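Local coordinates for periplasmic binding protein (Roseiflexus sp. RS-1, PDB 5GJ3) that binds two heme molecules in the periplasm and probably hands heme on to a membrane transporter as part of a bacterial heme-acquisition system, at residues His144-Tyr149 with Ile195-Asp200; Gly160-Val165 with Ile183-Pro188. All coordinates share one frame; numbering follows the deposited sequence.

Interaction 1 of 2, residues His144-Tyr149 with Ile195-Asp200; sequences HVLFLY and IAAQPD. With ZN (zinc ion), chain E; HEM (protoporphyrin IX containing Fe), chain C.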
loop_
_atom_site.group_PDB
_atom_site.type_symbol
_atom_site.label_atom_id
_atom_site.label_comp_id
_atom_site.label_asym_id
_atom_site.label_seq_id
_atom_site.Cartn_x
_atom_site.Cartn_y
_atom_site.Cartn_z
ATOM N N HIS A 144 -15.837 -12.182 7.345
ATOM C CA HIS A 144 -15.961 -11.626 5.983
ATOM C C HIS A 144 -15.581 -10.123 5.940
ATOM O O HIS A 144 -16.123 -9.299 6.700
ATOM C CB HIS A 144 -17.371 -11.860 5.404
ATOM C CG HIS A 144 -17.506 -13.188 4.716
ATOM N ND1 HIS A 144 -17.342 -14.380 5.384
ATOM C CD2 HIS A 144 -17.705 -13.511 3.415
ATOM C CE1 HIS A 144 -17.455 -15.388 4.537
ATOM N NE2 HIS A 144 -17.683 -14.887 3.337
ATOM N N VAL A 145 -14.627 -9.782 5.066
ATOM C CA VAL A 145 -14.053 -8.421 5.109
ATOM C C VAL A 145 -14.301 -7.748 3.731
ATOM O O VAL A 145 -14.027 -8.358 2.702
ATOM C CB VAL A 145 -12.528 -8.464 5.418
ATOM C CG1 VAL A 145 -11.951 -7.064 5.467
ATOM C CG2 VAL A 145 -12.259 -9.156 6.771
ATOM N N LEU A 146 -14.830 -6.527 3.708
ATOM C CA LEU A 146 -14.978 -5.836 2.418
ATOM C C LEU A 146 -14.096 -4.574 2.395
ATOM O O LEU A 146 -14.228 -3.700 3.261
ATOM C CB LEU A 146 -16.442 -5.461 2.195
ATOM C CG LEU A 146 -16.808 -4.941 0.824
ATOM C CD1 LEU A 146 -16.683 -6.033 -0.266
ATOM C CD2 LEU A 146 -18.237 -4.352 0.901
ATOM N N PHE A 147 -13.188 -4.491 1.431
ATOM C CA PHE A 147 -12.419 -3.269 1.246
ATOM C C PHE A 147 -13.125 -2.306 0.273
ATOM O O PHE A 147 -13.462 -2.708 -0.860
ATOM C CB PHE A 147 -11.019 -3.576 0.690
ATOM C CG PHE A 147 -10.203 -2.335 0.433
ATOM C CD1 PHE A 147 -9.523 -1.729 1.465
ATOM C CD2 PHE A 147 -10.176 -1.739 -0.838
ATOM C CE1 PHE A 147 -8.799 -0.553 1.239
ATOM C CE2 PHE A 147 -9.460 -0.578 -1.078
ATOM C CZ PHE A 147 -8.755 0.005 -0.035
ATOM N N LEU A 148 -13.326 -1.056 0.690
ATOM C CA LEU A 148 -13.984 -0.048 -0.162
ATOM C C LEU A 148 -12.970 1.032 -0.452
ATOM O O LEU A 148 -12.335 1.586 0.466
ATOM C CB LEU A 148 -15.173 0.636 0.532
ATOM C CG LEU A 148 -16.300 -0.344 0.912
ATOM C CD1 LEU A 148 -17.392 0.320 1.714
ATOM C CD2 LEU A 148 -16.884 -0.982 -0.345
ATOM N N TYR A 149 -12.766 1.259 -1.723
ATOM C CA TYR A 149 -12.069 2.428 -2.182
ATOM C C TYR A 149 -13.140 3.543 -2.344
ATOM O O TYR A 149 -14.124 3.352 -3.058
ATOM C CB TYR A 149 -11.398 2.105 -3.508
ATOM C CG TYR A 149 -10.778 3.337 -4.122
ATOM C CD1 TYR A 149 -9.524 3.796 -3.693
ATOM C CD2 TYR A 149 -11.469 4.086 -5.118
ATOM C CE1 TYR A 149 -8.946 4.962 -4.240
ATOM C CE2 TYR A 149 -10.907 5.255 -5.664
ATOM C CZ TYR A 149 -9.634 5.684 -5.248
ATOM O OH TYR A 149 -9.040 6.834 -5.789
ATOM N N ILE A 195 -25.549 -7.094 -0.718
ATOM C CA ILE A 195 -26.334 -8.285 -0.338
ATOM C C ILE A 195 -25.466 -9.504 -0.294
ATOM O O ILE A 195 -25.514 -10.258 0.674
ATOM C CB ILE A 195 -27.484 -8.621 -1.307
ATOM C CG1 ILE A 195 -28.556 -7.551 -1.258
ATOM C CG2 ILE A 195 -27.999 -10.046 -1.016
ATOM C CD1 ILE A 195 -29.484 -7.576 -2.457
ATOM N N ALA A 196 -24.656 -9.707 -1.328
ATOM C CA ALA A 196 -23.808 -10.878 -1.370
ATOM C C ALA A 196 -22.620 -10.841 -0.394
ATOM O O ALA A 196 -22.126 -11.892 0.053
ATOM C CB ALA A 196 -23.299 -11.094 -2.796
ATOM N N ALA A 197 -22.071 -9.664 -0.122
ATOM C CA ALA A 197 -20.880 -9.622 0.735
ATOM C C ALA A 197 -21.284 -9.670 2.220
ATOM O O ALA A 197 -20.645 -10.374 2.994
ATOM C CB ALA A 197 -19.999 -8.385 0.455
ATOM N N GLN A 198 -22.326 -8.918 2.598
ATOM C CA GLN A 198 -22.737 -8.750 4.035
ATOM C C GLN A 198 -21.512 -8.793 4.975
ATOM O O GLN A 198 -21.390 -9.680 5.807
ATOM C CB GLN A 198 -23.800 -9.779 4.440
ATOM C CG GLN A 198 -25.150 -9.437 3.840
ATOM C CD GLN A 198 -25.729 -8.177 4.450
ATOM O OE1 GLN A 198 -26.025 -8.131 5.651
ATOM N NE2 GLN A 198 -25.914 -7.158 3.632
ATOM N N PRO A 199 -20.578 -7.820 4.822
ATOM C CA PRO A 199 -19.361 -7.984 5.600
ATOM C C PRO A 199 -19.506 -7.800 7.133
ATOM O O PRO A 199 -20.337 -6.993 7.606
ATOM C CB PRO A 199 -18.456 -6.865 5.055
ATOM C CG PRO A 199 -19.460 -5.808 4.624
ATOM C CD PRO A 199 -20.504 -6.665 3.927
ATOM N N ASP A 200 -18.630 -8.502 7.856
ATOM C CA ASP A 200 -18.411 -8.385 9.288
ATOM C C ASP A 200 -17.504 -7.197 9.602
ATOM O O ASP A 200 -17.597 -6.595 10.689
ATOM C CB ASP A 200 -17.695 -9.669 9.796
ATOM C CG ASP A 200 -18.582 -10.907 9.693
ATOM O OD1 ASP A 200 -19.693 -10.846 10.300
ATOM O OD2 ASP A 200 -18.191 -11.912 9.032
HETATM ZN ZN ZN E . -17.973 -15.631 1.373
HETATM C CHA HEM C . -7.417 10.456 -6.185
HETATM C CHB HEM C . -5.476 6.780 -3.656
HETATM C CHC HEM C . -6.794 3.559 -7.118
HETATM C CHD HEM C . -8.494 7.296 -9.737
HETATM C C1A HEM C . -6.756 9.712 -5.241
HETATM C C2A HEM C . -6.077 10.278 -4.130
HETATM C C3A HEM C . -5.528 9.240 -3.429
HETATM C C4A HEM C . -5.865 8.043 -4.106
HETATM C CMA HEM C . -4.723 9.324 -2.132
HETATM C CAA HEM C . -5.969 11.770 -3.800
HETATM C CBA HEM C . -6.858 12.197 -2.618
HETATM C CGA HEM C . -8.333 12.264 -2.949
HETATM O O1A HEM C . -8.827 11.700 -3.947
HETATM O O2A HEM C . -9.119 12.878 -2.202
HETATM C C1B HEM C . -5.662 5.589 -4.397
HETATM C C2B HEM C . -5.195 4.314 -3.946
HETATM C C3B HEM C . -5.526 3.402 -4.898
HETATM C C4B HEM C . -6.248 4.159 -5.974
HETATM C CMB HEM C . -4.456 4.058 -2.653
HETATM C CAB HEM C . -5.271 1.952 -4.904
HETATM C CBB HEM C . -6.121 1.171 -4.282
HETATM C C1C HEM C . -7.352 4.302 -8.172
HETATM C C2C HEM C . -7.673 3.787 -9.441
HETATM C C3C HEM C . -8.176 4.859 -10.201
HETATM C C4C HEM C . -8.131 6.014 -9.360
HETATM C CMC HEM C . -7.516 2.329 -9.827
HETATM C CAC HEM C . -8.693 4.903 -11.606
HETATM C CBC HEM C . -9.113 3.848 -12.290
HETATM C C1D HEM C . -8.281 8.433 -8.949
HETATM C C2D HEM C . -8.655 9.786 -9.446
HETATM C C3D HEM C . -8.369 10.674 -8.451
HETATM C C4D HEM C . -7.820 9.844 -7.364
HETATM C CMD HEM C . -9.231 10.067 -10.814
HETATM C CAD HEM C . -8.547 12.188 -8.441
HETATM C CBD HEM C . -7.340 13.016 -8.956
HETATM C CGD HEM C . -7.577 14.508 -8.729
HETATM O O1D HEM C . -6.701 15.402 -8.924
HETATM O O2D HEM C . -8.692 14.919 -8.330
HETATM N NA HEM C . -6.637 8.316 -5.224
HETATM N NB HEM C . -6.325 5.433 -5.545
HETATM N NC HEM C . -7.636 5.660 -8.137
HETATM N ND HEM C . -7.882 8.504 -7.666
HETATM FE FE HEM C . -7.178 7.033 -6.641
HETATM O O HOH W 1 -17.326 -15.043 7.875
#
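His-144 and Asp-200 grip each other at the start of strand 144-151. The carboxylate oxygen Asp-200 OD2 takes the backbone N of His-144 at 2.9 Å through its anti lone pair, while Asp-200 N returns a bond of 2.9 Å to His-144 O. An aspartate suits this place because its short side chain lets amide and carboxylate bind the same residue; chi1 of -67° sets CG beside its own backbone N. OD2 also lies near the plane of the His-144 ring, at its edge. From that ring NE2 binds zinc at 2.1 Å, with Asp-180 as a further ligand, and ND1 donates to a water at 2.6 Å. Further along, Leu-146 crosses Pro-199 obliquely: its CB rests 3.8 Å from Pro-199 CB, and its CD1 reaches Ala-197 CB at 4.1 Å, a small methyl that lets the helix end come close. Beyond the contact, Tyr-149 OH coordinates the heme iron at 2.1 Å. Asp-200 OD1 accepts a hydrogen bond from Ser-268 OG and forms a salt bridge with Arg-269. Strand 144-151 thus runs from zinc to heme, adjacent and parallel to strand 201-205, into which helix 191-197 leads.

Interaction 2 of 2, residues Gly160-Val165 with Ile183-Pro188; sequences GRNTAV and IVEFKP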
loop_
_atom_site.group_PDB
_atom_site.type_symbol
_atom_site.label_atom_id
_atom_site.label_comp_id
_atom_site.label_asym_id
_atom_site.label_seq_id
_atom_site.Cartn_x
_atom_site.Cartn_y
_atom_site.Cartn_z
ATOM N N GLY A 160 -11.381 -6.975 -5.298
ATOM C CA GLY A 160 -11.446 -8.420 -5.277
ATOM C C GLY A 160 -10.043 -9.005 -5.417
ATOM O O GLY A 160 -9.058 -8.428 -4.901
ATOM N N ARG A 161 -9.961 -10.143 -6.103
ATOM C CA ARG A 161 -8.700 -10.885 -6.238
ATOM C C ARG A 161 -7.711 -10.192 -7.177
ATOM O O ARG A 161 -8.089 -9.239 -7.906
ATOM C CB ARG A 161 -8.942 -12.361 -6.608
ATOM C CG ARG A 161 -9.675 -13.084 -5.489
ATOM C CD ARG A 161 -9.474 -14.595 -5.438
ATOM N NE ARG A 161 -10.549 -15.240 -4.665
ATOM C CZ ARG A 161 -10.772 -16.558 -4.602
ATOM N NH1 ARG A 161 -9.986 -17.416 -5.249
ATOM N NH2 ARG A 161 -11.786 -17.025 -3.881
ATOM N N ASN A 162 -6.453 -10.646 -7.116
ATOM C CA ASN A 162 -5.338 -10.005 -7.802
ATOM C C ASN A 162 -5.099 -8.524 -7.380
ATOM O O ASN A 162 -4.819 -7.666 -8.214
ATOM C CB ASN A 162 -5.458 -10.156 -9.343
ATOM C CG ASN A 162 -4.119 -9.981 -10.042
ATOM O OD1 ASN A 162 -3.135 -10.624 -9.672
ATOM N ND2 ASN A 162 -4.068 -9.094 -11.034
ATOM N N THR A 163 -5.246 -8.239 -6.082
ATOM C CA THR A 163 -4.926 -6.935 -5.508
ATOM C C THR A 163 -4.064 -7.169 -4.260
ATOM O O THR A 163 -4.186 -8.219 -3.570
ATOM C CB THR A 163 -6.200 -6.130 -5.078
ATOM O OG1 THR A 163 -6.909 -6.845 -4.048
ATOM C CG2 THR A 163 -7.160 -5.879 -6.259
ATOM N N ALA A 164 -3.211 -6.190 -3.951
ATOM C CA ALA A 164 -2.461 -6.199 -2.692
ATOM C C ALA A 164 -3.418 -6.358 -1.498
ATOM O O ALA A 164 -3.075 -7.056 -0.552
ATOM C CB ALA A 164 -1.682 -4.900 -2.521
ATOM N N VAL A 165 -4.573 -5.668 -1.512
ATOM C CA VAL A 165 -5.425 -5.671 -0.290
ATOM C C VAL A 165 -6.012 -7.078 -0.092
ATOM O O VAL A 165 -6.137 -7.553 1.049
ATOM C CB VAL A 165 -6.494 -4.542 -0.255
ATOM C CG1 VAL A 165 -7.555 -4.730 -1.332
ATOM C CG2 VAL A 165 -7.149 -4.450 1.147
ATOM N N ILE A 183 -16.133 -10.469 -7.800
ATOM C CA ILE A 183 -15.218 -9.375 -8.110
ATOM C C ILE A 183 -13.740 -9.735 -8.265
ATOM O O ILE A 183 -13.120 -10.330 -7.383
ATOM C CB ILE A 183 -15.454 -8.232 -7.113
ATOM C CG1 ILE A 183 -16.943 -7.868 -7.191
ATOM C CG2 ILE A 183 -14.520 -7.060 -7.384
ATOM C CD1 ILE A 183 -17.394 -6.663 -6.401
ATOM N N VAL A 184 -13.200 -9.397 -9.439
ATOM C CA VAL A 184 -11.771 -9.473 -9.723
ATOM C C VAL A 184 -11.290 -8.010 -9.776
ATOM O O VAL A 184 -11.975 -7.185 -10.388
ATOM C CB VAL A 184 -11.519 -10.158 -11.087
ATOM C CG1 VAL A 184 -10.077 -9.955 -11.545
ATOM C CG2 VAL A 184 -11.859 -11.635 -11.024
ATOM N N GLU A 185 -10.158 -7.678 -9.134
ATOM C CA GLU A 185 -9.589 -6.288 -9.163
ATOM C C GLU A 185 -10.594 -5.246 -8.627
ATOM O O GLU A 185 -11.292 -5.563 -7.672
ATOM C CB GLU A 185 -8.970 -5.959 -10.535
ATOM C CG GLU A 185 -7.731 -6.832 -10.815
ATOM C CD GLU A 185 -7.292 -6.926 -12.280
ATOM O OE1 GLU A 185 -7.460 -5.945 -13.034
ATOM O OE2 GLU A 185 -6.757 -7.990 -12.684
ATOM N N PHE A 186 -10.682 -4.040 -9.194
ATOM C CA PHE A 186 -11.636 -3.030 -8.709
ATOM C C PHE A 186 -12.962 -3.015 -9.457
ATOM O O PHE A 186 -12.982 -2.950 -10.690
ATOM C CB PHE A 186 -11.029 -1.625 -8.736
ATOM C CG PHE A 186 -10.016 -1.397 -7.665
ATOM C CD1 PHE A 186 -8.763 -2.004 -7.737
ATOM C CD2 PHE A 186 -10.313 -0.604 -6.567
ATOM C CE1 PHE A 186 -7.823 -1.815 -6.732
ATOM C CE2 PHE A 186 -9.380 -0.406 -5.560
ATOM C CZ PHE A 186 -8.138 -1.015 -5.639
ATOM N N LYS A 187 -14.068 -3.092 -8.723
ATOM C CA LYS A 187 -15.415 -2.978 -9.325
ATOM C C LYS A 187 -16.318 -2.081 -8.513
ATOM O O LYS A 187 -16.132 -1.965 -7.297
ATOM C CB LYS A 187 -16.041 -4.356 -9.507
ATOM C CG LYS A 187 -15.235 -5.245 -10.449
ATOM C CD LYS A 187 -15.335 -4.821 -11.924
ATOM C CE LYS A 187 -14.777 -5.882 -12.878
ATOM N NZ LYS A 187 -13.285 -6.056 -12.790
ATOM N N PRO A 188 -17.303 -1.429 -9.175
ATOM C CA PRO A 188 -18.216 -0.566 -8.425
ATOM C C PRO A 188 -18.999 -1.287 -7.313
ATOM O O PRO A 188 -19.399 -2.434 -7.481
ATOM C CB PRO A 188 -19.181 0.019 -9.518
ATOM C CG PRO A 188 -18.855 -0.685 -10.799
ATOM C CD PRO A 188 -17.507 -1.342 -10.648
#
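Arg-161 and Val-184 form a single beta bridge, locally parallel, just past the antiparallel pair of strands 155-159 and 186-188. Glu-185 N donates to Arg-161 O at 2.9 Å, and in a neighbouring bond Gly-160 N donates to Glu-185 O at 2.8 Å. Ile-183 O receives a weak bond from Arg-161 N and a CA-H...O contact from Gly-160 CA, 3.3 Å away; glycine suits this place because a CB would clash with that oxygen. The side chains of Asn-162 and Glu-185 run side by side, pointing the same way, with amide and carboxylate planes 51° apart and a weak bond from ND2 to OE2; both residues are exposed, which suits polar side chains. Val-184 O is taken by its own segment's Lys-187 NZ at 3.0 Å. Phe-186, part of the heme pocket, brings ring atom CE1 within 4.1 Å of Thr-163 CG2. Thr-163 is the N-cap of helix 164-171, where a hydroxyl can both accept and donate. With chi1 62°, OG1 sits between the backbone N and the carbonyl carbon; it accepts from Asp-166 N and donates to Gly-160 O at 2.8 Å, nearly along the C=O axis.

In the fold
From the N terminus, the chain first passes the parallel sheet that includes strands 8-10 and 66-70, then helices 100-111 and 115-136, and enters the mixed sheet on strand 144-151, where interaction 1 opens. It turns back along strand 155-159 and starts interaction 2 at 160-165. Helix 164-171 and strand 175-176 follow before 183-188 closes that inner loop. Helix 191-197 comes next, and 195-200 closes the outer one, so interaction 2 is nested inside interaction 1. Their centres lie 12 Å apart, and they touch where Phe-147 CD1 meets Val-165 CG2 (3.6 Å). Interaction 1 joins the end of helix 191-197 to the sheet's zinc end, interaction 2 the N-cap of helix 164-171 to the loop before strand 186-188, near the heme.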